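PDB 6C0D: amidase, hydantoinase/carbamoylase family from Paraburkholderia phymatum, which probably hydrolyses N-carbamoyl-L-amino acids to the free amino acids, as a homodimeric metal-dependent amidase of the peptidase M20 family. Local coordinates for residues A[23-28]-A[97-102]; A[19-24]-A[401-406]. All coordinates share one frame; numbering follows the deposited sequence.

Contact 1. Residues A[23-28]-A[97-102]; sequences DDLKTL and GWLDGA. With ZN (zinc ion), chain B.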
ATOM      1  N   ASP A  23     -18.243 -23.773 -33.779  1.00 24.33           N
ATOM      2  CA  ASP A  23     -19.596 -23.900 -33.222  1.00 30.30           C
ATOM      3  C   ASP A  23     -19.546 -24.417 -31.788  1.00 27.61           C
ATOM      4  O   ASP A  23     -20.251 -23.908 -30.908  1.00 27.53           O
ATOM      5  CB  ASP A  23     -20.459 -24.839 -34.078  1.00 30.19           C
ATOM      6  CG  ASP A  23     -20.878 -24.229 -35.423  1.00 47.74           C
ATOM      7  OD1 ASP A  23     -20.596 -23.035 -35.684  1.00 44.76           O
ATOM      8  OD2 ASP A  23     -21.501 -24.967 -36.226  1.00 40.03           O
ATOM      9  N   ASP A  24     -18.727 -25.447 -31.538  1.00 27.65           N
ATOM     10  CA  ASP A  24     -18.606 -25.986 -30.181  1.00 24.43           C
ATOM     11  C   ASP A  24     -17.970 -24.973 -29.227  1.00 26.43           C
ATOM     12  O   ASP A  24     -18.393 -24.857 -28.073  1.00 27.82           O
ATOM     13  CB  ASP A  24     -17.795 -27.279 -30.174  1.00 21.22           C
ATOM     14  CG  ASP A  24     -18.616 -28.504 -30.576  1.00 25.53           C
ATOM     15  OD1 ASP A  24     -19.868 -28.439 -30.567  1.00 30.60           O
ATOM     16  OD2 ASP A  24     -18.000 -29.538 -30.882  1.00 28.01           O
ATOM     17  N   LEU A  25     -16.943 -24.242 -29.677  1.00 21.75           N
ATOM     18  CA  LEU A  25     -16.362 -23.214 -28.814  1.00 23.77           C
ATOM     19  C   LEU A  25     -17.395 -22.164 -28.439  1.00 27.08           C
ATOM     20  O   LEU A  25     -17.436 -21.705 -27.290  1.00 27.97           O
ATOM     21  CB  LEU A  25     -15.159 -22.549 -29.488  1.00 21.42           C
ATOM     22  CG  LEU A  25     -13.868 -23.343 -29.319  1.00 27.17           C
ATOM     23  CD1 LEU A  25     -12.813 -22.712 -30.192  1.00 29.28           C
ATOM     24  CD2 LEU A  25     -13.422 -23.359 -27.855  1.00 25.40           C
ATOM     25  N   LYS A  26     -18.240 -21.767 -29.395  1.00 24.29           N
ATOM     26  CA  LYS A  26     -19.223 -20.735 -29.108  1.00 29.32           C
ATOM     27  C   LYS A  26     -20.371 -21.272 -28.268  1.00 30.81           C
ATOM     28  O   LYS A  26     -20.925 -20.531 -27.451  1.00 30.68           O
ATOM     29  CB  LYS A  26     -19.740 -20.126 -30.408  1.00 31.88           C
ATOM     30  CG  LYS A  26     -18.647 -19.394 -31.159  1.00 34.25           C
ATOM     31  CD  LYS A  26     -19.134 -18.884 -32.499  1.00 37.24           C
ATOM     32  CE  LYS A  26     -18.000 -18.221 -33.278  1.00 40.44           C
ATOM     33  NZ  LYS A  26     -18.481 -17.685 -34.583  1.00 49.27           N
ATOM     34  N   THR A  27     -20.730 -22.547 -28.443  1.00 26.90           N
ATOM     35  CA  THR A  27     -21.744 -23.138 -27.574  1.00 30.81           C
ATOM     36  C   THR A  27     -21.247 -23.215 -26.135  1.00 29.66           C
ATOM     37  O   THR A  27     -21.979 -22.860 -25.203  1.00 33.18           O
ATOM     38  CB  THR A  27     -22.150 -24.519 -28.094  1.00 32.27           C
ATOM     39  OG1 THR A  27     -22.714 -24.377 -29.408  1.00 31.16           O
ATOM     40  CG2 THR A  27     -23.196 -25.155 -27.160  1.00 33.96           C
ATOM     41  N   LEU A  28     -19.989 -23.626 -25.935  1.00 29.27           N
ATOM     42  CA  LEU A  28     -19.448 -23.660 -24.580  1.00 30.23           C
ATOM     43  C   LEU A  28     -19.418 -22.259 -23.972  1.00 30.79           C
ATOM     44  O   LEU A  28     -19.738 -22.078 -22.791  1.00 29.42           O
ATOM     45  CB  LEU A  28     -18.058 -24.303 -24.583  1.00 26.28           C
ATOM     46  CG  LEU A  28     -17.350 -24.453 -23.226  1.00 26.07           C
ATOM     47  CD1 LEU A  28     -18.263 -25.138 -22.185  1.00 26.08           C
ATOM     48  CD2 LEU A  28     -16.038 -25.215 -23.377  1.00 23.86           C
ATOM     49  N   GLY A  97     -12.117 -15.509 -19.487  1.00 45.29           N
ATOM     50  CA  GLY A  97     -12.342 -15.310 -20.902  1.00 45.07           C
ATOM     51  C   GLY A  97     -12.868 -16.582 -21.563  1.00 43.81           C
ATOM     52  O   GLY A  97     -12.904 -17.658 -20.970  1.00 45.28           O
ATOM     53  N   TRP A  98     -13.277 -16.444 -22.827  1.00 33.46           N
ATOM     54  CA  TRP A  98     -14.002 -17.546 -23.449  1.00 30.94           C
ATOM     55  C   TRP A  98     -13.086 -18.622 -24.008  1.00 29.86           C
ATOM     56  O   TRP A  98     -13.575 -19.687 -24.402  1.00 33.61           O
ATOM     57  CB  TRP A  98     -14.941 -17.022 -24.541  1.00 33.43           C
ATOM     58  CG  TRP A  98     -14.321 -16.641 -25.862  1.00 33.04           C
ATOM     59  CD1 TRP A  98     -13.487 -15.578 -26.117  1.00 35.46           C
ATOM     60  CD2 TRP A  98     -14.559 -17.275 -27.130  1.00 33.19           C
ATOM     61  NE1 TRP A  98     -13.170 -15.538 -27.464  1.00 34.25           N
ATOM     62  CE2 TRP A  98     -13.810 -16.574 -28.100  1.00 33.82           C
ATOM     63  CE3 TRP A  98     -15.314 -18.391 -27.531  1.00 32.29           C
ATOM     64  CZ2 TRP A  98     -13.809 -16.941 -29.451  1.00 33.20           C
ATOM     65  CZ3 TRP A  98     -15.315 -18.751 -28.867  1.00 31.74           C
ATOM     66  CH2 TRP A  98     -14.564 -18.027 -29.815  1.00 34.85           C
ATOM     67  N   LEU A  99     -11.775 -18.388 -24.042  1.00 29.75           N
ATOM     68  CA  LEU A  99     -10.867 -19.378 -24.601  1.00 27.14           C
ATOM     69  C   LEU A  99      -9.889 -19.970 -23.598  1.00 28.20           C
ATOM     70  O   LEU A  99      -9.315 -21.021 -23.885  1.00 25.83           O
ATOM     71  CB  LEU A  99     -10.080 -18.775 -25.775  1.00 30.12           C
ATOM     72  CG  LEU A  99     -10.947 -18.273 -26.934  1.00 32.46           C
ATOM     73  CD1 LEU A  99     -10.099 -17.500 -27.939  1.00 32.76           C
ATOM     74  CD2 LEU A  99     -11.660 -19.440 -27.615  1.00 27.57           C
ATOM     75  N   ASP A 100      -9.663 -19.331 -22.449  1.00 31.26           N
ATOM     76  CA  ASP A 100      -8.767 -19.922 -21.462  1.00 32.67           C
ATOM     77  C   ASP A 100      -9.354 -21.233 -20.980  1.00 35.22           C
ATOM     78  O   ASP A 100     -10.434 -21.257 -20.379  1.00 34.15           O
ATOM     79  CB  ASP A 100      -8.537 -18.972 -20.281  1.00 35.10           C
ATOM     80  CG  ASP A 100      -7.439 -19.474 -19.325  1.00 43.19           C
ATOM     81  OD1 ASP A 100      -7.324 -20.704 -19.111  1.00 34.88           O
ATOM     82  OD2 ASP A 100      -6.678 -18.636 -18.796  1.00 50.44           O
ATOM     83  N   GLY A 101      -8.637 -22.316 -21.244  1.00 29.04           N
ATOM     84  CA  GLY A 101      -9.109 -23.639 -20.900  1.00 25.50           C
ATOM     85  C   GLY A 101     -10.023 -24.235 -21.949  1.00 23.92           C
ATOM     86  O   GLY A 101      -9.748 -25.330 -22.448  1.00 24.11           O
ATOM     87  N   ALA A 102     -11.097 -23.520 -22.309  1.00 23.92           N
ATOM     88  CA  ALA A 102     -12.045 -24.016 -23.304  1.00 26.69           C
ATOM     89  C   ALA A 102     -11.351 -24.413 -24.602  1.00 24.37           C
ATOM     90  O   ALA A 102     -11.709 -25.418 -25.229  1.00 23.08           O
ATOM     91  CB  ALA A 102     -13.108 -22.949 -23.577  1.00 26.88           C
TER
HETATM   92 ZN    ZN B 501      -6.032 -22.265 -18.355  0.70 26.97          ZN
HETATM   93  O   HOH W   1     -15.672 -21.520 -25.211  1.00 27.83           O
HETATM   94  O   HOH W   2      -5.369 -20.952 -16.843  1.00 35.17           O
HETATM   95  O   HOH W   3      -4.455 -23.762 -17.757  1.00 28.61           O

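Contact 2. Residues A[19-24]-A[401-406]; sequences IRLLDD and HIVLGC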
ATOM      1  N   ILE A  19     -15.791 -25.365 -39.001  1.00 22.03           N
ATOM      2  CA  ILE A  19     -17.090 -24.839 -38.599  1.00 25.36           C
ATOM      3  C   ILE A  19     -17.564 -25.545 -37.337  1.00 27.71           C
ATOM      4  O   ILE A  19     -18.019 -24.911 -36.375  1.00 23.72           O
ATOM      5  CB  ILE A  19     -18.102 -24.985 -39.750  1.00 26.49           C
ATOM      6  CG1 ILE A  19     -17.655 -24.163 -40.964  1.00 30.77           C
ATOM      7  CG2 ILE A  19     -19.502 -24.535 -39.309  1.00 33.10           C
ATOM      8  CD1 ILE A  19     -18.553 -24.361 -42.184  1.00 33.82           C
ATOM      9  N   ARG A  20     -17.448 -26.874 -37.322  1.00 25.36           N
ATOM     10  CA  ARG A  20     -17.806 -27.659 -36.146  1.00 26.04           C
ATOM     11  C   ARG A  20     -16.988 -27.230 -34.929  1.00 25.54           C
ATOM     12  O   ARG A  20     -17.517 -27.129 -33.814  1.00 23.58           O
ATOM     13  CB  ARG A  20     -17.589 -29.149 -36.456  1.00 25.87           C
ATOM     14  CG  ARG A  20     -18.004 -30.125 -35.363  1.00 24.79           C
ATOM     15  CD  ARG A  20     -17.927 -31.568 -35.886  1.00 26.13           C
ATOM     16  NE  ARG A  20     -16.557 -31.936 -36.262  1.00 22.40           N
ATOM     17  CZ  ARG A  20     -16.233 -33.050 -36.915  1.00 28.69           C
ATOM     18  NH1 ARG A  20     -17.177 -33.917 -37.269  1.00 28.34           N
ATOM     19  NH2 ARG A  20     -14.962 -33.307 -37.210  1.00 23.08           N
ATOM     20  N   LEU A  21     -15.688 -26.998 -35.127  1.00 20.34           N
ATOM     21  CA  LEU A  21     -14.818 -26.541 -34.040  1.00 21.75           C
ATOM     22  C   LEU A  21     -15.312 -25.226 -33.441  1.00 25.75           C
ATOM     23  O   LEU A  21     -15.503 -25.116 -32.223  1.00 22.21           O
ATOM     24  CB  LEU A  21     -13.398 -26.364 -34.563  1.00 18.98           C
ATOM     25  CG  LEU A  21     -12.426 -25.690 -33.602  1.00 20.97           C
ATOM     26  CD1 LEU A  21     -12.056 -26.677 -32.490  1.00 20.72           C
ATOM     27  CD2 LEU A  21     -11.197 -25.212 -34.370  1.00 21.96           C
ATOM     28  N   LEU A  22     -15.505 -24.210 -34.286  1.00 21.82           N
ATOM     29  CA  LEU A  22     -15.945 -22.905 -33.795  1.00 21.29           C
ATOM     30  C   LEU A  22     -17.343 -22.974 -33.187  1.00 26.79           C
ATOM     31  O   LEU A  22     -17.627 -22.294 -32.192  1.00 28.34           O
ATOM     32  CB  LEU A  22     -15.895 -21.874 -34.931  1.00 23.36           C
ATOM     33  CG  LEU A  22     -14.438 -21.562 -35.285  1.00 34.53           C
ATOM     34  CD1 LEU A  22     -14.319 -20.871 -36.649  1.00 38.99           C
ATOM     35  CD2 LEU A  22     -13.825 -20.717 -34.190  1.00 35.95           C
ATOM     36  N   ASP A  23     -18.243 -23.773 -33.779  1.00 24.33           N
ATOM     37  CA  ASP A  23     -19.596 -23.900 -33.222  1.00 30.30           C
ATOM     38  C   ASP A  23     -19.546 -24.417 -31.788  1.00 27.61           C
ATOM     39  O   ASP A  23     -20.251 -23.908 -30.908  1.00 27.53           O
ATOM     40  CB  ASP A  23     -20.459 -24.839 -34.078  1.00 30.19           C
ATOM     41  CG  ASP A  23     -20.878 -24.229 -35.423  1.00 47.74           C
ATOM     42  OD1 ASP A  23     -20.596 -23.035 -35.684  1.00 44.76           O
ATOM     43  OD2 ASP A  23     -21.501 -24.967 -36.226  1.00 40.03           O
ATOM     44  N   ASP A  24     -18.727 -25.447 -31.538  1.00 27.65           N
ATOM     45  CA  ASP A  24     -18.606 -25.986 -30.181  1.00 24.43           C
ATOM     46  C   ASP A  24     -17.970 -24.973 -29.227  1.00 26.43           C
ATOM     47  O   ASP A  24     -18.393 -24.857 -28.073  1.00 27.82           O
ATOM     48  CB  ASP A  24     -17.795 -27.279 -30.174  1.00 21.22           C
ATOM     49  CG  ASP A  24     -18.616 -28.504 -30.576  1.00 25.53           C
ATOM     50  OD1 ASP A  24     -19.868 -28.439 -30.567  1.00 30.60           O
ATOM     51  OD2 ASP A  24     -18.000 -29.538 -30.882  1.00 28.01           O
ATOM     52  N   HIS A 401      -6.893 -17.949 -36.396  1.00 19.74           N
ATOM     53  CA  HIS A 401      -5.799 -18.481 -35.584  1.00 18.32           C
ATOM     54  C   HIS A 401      -6.269 -19.588 -34.638  1.00 17.63           C
ATOM     55  O   HIS A 401      -5.491 -20.503 -34.322  1.00 19.07           O
ATOM     56  CB  HIS A 401      -5.123 -17.344 -34.811  1.00 23.42           C
ATOM     57  CG  HIS A 401      -4.547 -16.291 -35.709  1.00 26.26           C
ATOM     58  ND1 HIS A 401      -4.262 -15.009 -35.284  1.00 25.99           N
ATOM     59  CD2 HIS A 401      -4.221 -16.334 -37.024  1.00 22.46           C
ATOM     60  CE1 HIS A 401      -3.801 -14.302 -36.303  1.00 26.29           C
ATOM     61  NE2 HIS A 401      -3.751 -15.086 -37.369  1.00 24.12           N
ATOM     62  N   ILE A 402      -7.527 -19.527 -34.189  1.00 22.08           N
ATOM     63  CA  ILE A 402      -8.098 -20.667 -33.460  1.00 17.39           C
ATOM     64  C   ILE A 402      -8.100 -21.913 -34.346  1.00 17.58           C
ATOM     65  O   ILE A 402      -7.737 -23.013 -33.911  1.00 18.08           O
ATOM     66  CB  ILE A 402      -9.522 -20.329 -32.977  1.00 19.42           C
ATOM     67  CG1 ILE A 402      -9.502 -19.139 -32.014  1.00 22.37           C
ATOM     68  CG2 ILE A 402     -10.186 -21.586 -32.346  1.00 19.94           C
ATOM     69  CD1 ILE A 402     -10.904 -18.571 -31.689  1.00 25.13           C
ATOM     70  N   VAL A 403      -8.516 -21.749 -35.602  1.00 19.72           N
ATOM     71  CA  VAL A 403      -8.545 -22.857 -36.553  1.00 19.27           C
ATOM     72  C   VAL A 403      -7.139 -23.378 -36.819  1.00 18.21           C
ATOM     73  O   VAL A 403      -6.902 -24.590 -36.813  1.00 18.12           O
ATOM     74  CB  VAL A 403      -9.234 -22.413 -37.859  1.00 21.91           C
ATOM     75  CG1 VAL A 403      -9.034 -23.468 -38.968  1.00 22.41           C
ATOM     76  CG2 VAL A 403     -10.717 -22.166 -37.595  1.00 19.79           C
ATOM     77  N   LEU A 404      -6.186 -22.479 -37.090  1.00 17.34           N
ATOM     78  CA  LEU A 404      -4.815 -22.940 -37.358  1.00 14.83           C
ATOM     79  C   LEU A 404      -4.235 -23.714 -36.173  1.00 19.32           C
ATOM     80  O   LEU A 404      -3.595 -24.763 -36.352  1.00 15.02           O
ATOM     81  CB  LEU A 404      -3.912 -21.751 -37.705  1.00 15.72           C
ATOM     82  CG  LEU A 404      -2.432 -22.095 -37.900  1.00 16.31           C
ATOM     83  CD1 LEU A 404      -2.248 -23.083 -39.070  1.00 19.97           C
ATOM     84  CD2 LEU A 404      -1.566 -20.840 -38.112  1.00 17.48           C
ATOM     85  N   GLY A 405      -4.449 -23.220 -34.952  1.00 16.82           N
ATOM     86  CA  GLY A 405      -3.977 -23.948 -33.779  1.00 14.83           C
ATOM     87  C   GLY A 405      -4.505 -25.371 -33.741  1.00 15.66           C
ATOM     88  O   GLY A 405      -3.777 -26.313 -33.404  1.00 14.76           O
ATOM     89  N   CYS A 406      -5.772 -25.547 -34.099  1.00 17.25           N
ATOM     90  CA  CYS A 406      -6.358 -26.883 -34.061  1.00 17.35           C
ATOM     91  C   CYS A 406      -5.816 -27.741 -35.194  1.00 18.08           C
ATOM     92  O   CYS A 406      -5.606 -28.944 -35.017  1.00 15.95           O
ATOM     93  CB  CYS A 406      -7.878 -26.798 -34.137  1.00 16.11           C
ATOM     94  SG  CYS A 406      -8.692 -28.366 -33.624  1.00 19.33           S
TER

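Contact 1. Residues A[23-28]-A[97-102]
Leu25 of helix 18-30 faces Ala102, with 7.0 Å between their CA atoms, where the loop after strand 83-88 turns at Gly101, the N-cap, into helix 102-117. Leu25 meets the loop with two parts of its side chain: its CB touches Trp98 CZ3 at 3.9 Å, and its CD2 lies against Ala102 O and Leu99 CD2. One turn on, Leu28 CG stands anti to the backbone N (chi1 -179°), and the CD2 methyl beyond it meets Ala102 CB at 3.7 Å. The aliphatic part of Lys26 runs beside the Trp98 ring, pointing the same way, with CG 4.1 Å from CZ3, and NZ continues to a salt bridge with Glu399. Leu99 CD2 sits over the centre of the indole, 3.5 Å above its plane, while Leu25 O lies at the ring's edge. A water bridges the backbones, donating to Leu25 O at 2.7 Å and to Trp98 O at 2.9 Å. Trp98 NE1 hydrogen-bonds to Asp396. Asp100 turns from this apolar side, its OD1 binding zinc at 2.2 Å together with His89, His196 and two waters: the helix thus backs a metal-ligand loop of the M20 catalytic domain.

Contact 2. Residues A[19-24]-A[401-406]
Leu21 of helix 18-30 fills the tight part of the contact, its CD2 3.7 Å from Cys406 CB and its CD1 3.9 Å from Cys406 SG on helix 399-419. The two helical segments are steeply inclined, at 114° between their N-to-C directions, and their axes come within 10.3 Å. Leu21 CG is anti to the backbone N (chi1 171°), and both methyls beyond it face the Cys406 side chain; CD2 also lies 4.1 Å from Ile402 O. These three residues are buried. The looser, partly exposed side belongs to Leu22 and Val403, whose side chains cross at about a right angle and touch through Leu22 CD1 and Val403 CG2 at 3.9 Å. The other methyl of Leu22, CD2, meets Ile402 CG2 at 4.2 Å, joining the two halves. The side-chain contacts across the pair are all apolar. Arg20 and Asp24, by contrast, pair with other helices: Arg20 forms salt bridges with Glu110 and Glu117, and Asp24 with Arg113 and Arg57. Helix 102-117 flanks both partners, Glu110 touching Leu21 and Tyr107 touching Cys406, and Pro18 packs on Val403 at the start of helix 18-30.

Overall arrangement
Both contacts use helix 18-30, whose successive turns meet first helix 399-419 (contact 2) and then the zinc-site loop (contact 1); their centres are about 10 Å apart. Ile402 joins them: its CG2 lies 3.6 Å from Leu25 CD1, and its CD1 touches both Leu99 and Trp98. Each is mainly buried, yet contact 1 has exposed Lys26 at its margin and contact 2 the partly exposed pair Leu22 and Val403. Their chemistry differs with position. Contact 1, nearer the chain centre, adds an aromatic ring and a bridging water to its leucines, and its loop also carries the zinc ligand Asp100, whereas contact 2 is mainly aliphatic side chains and a cysteine packed between helices near the two chain ends.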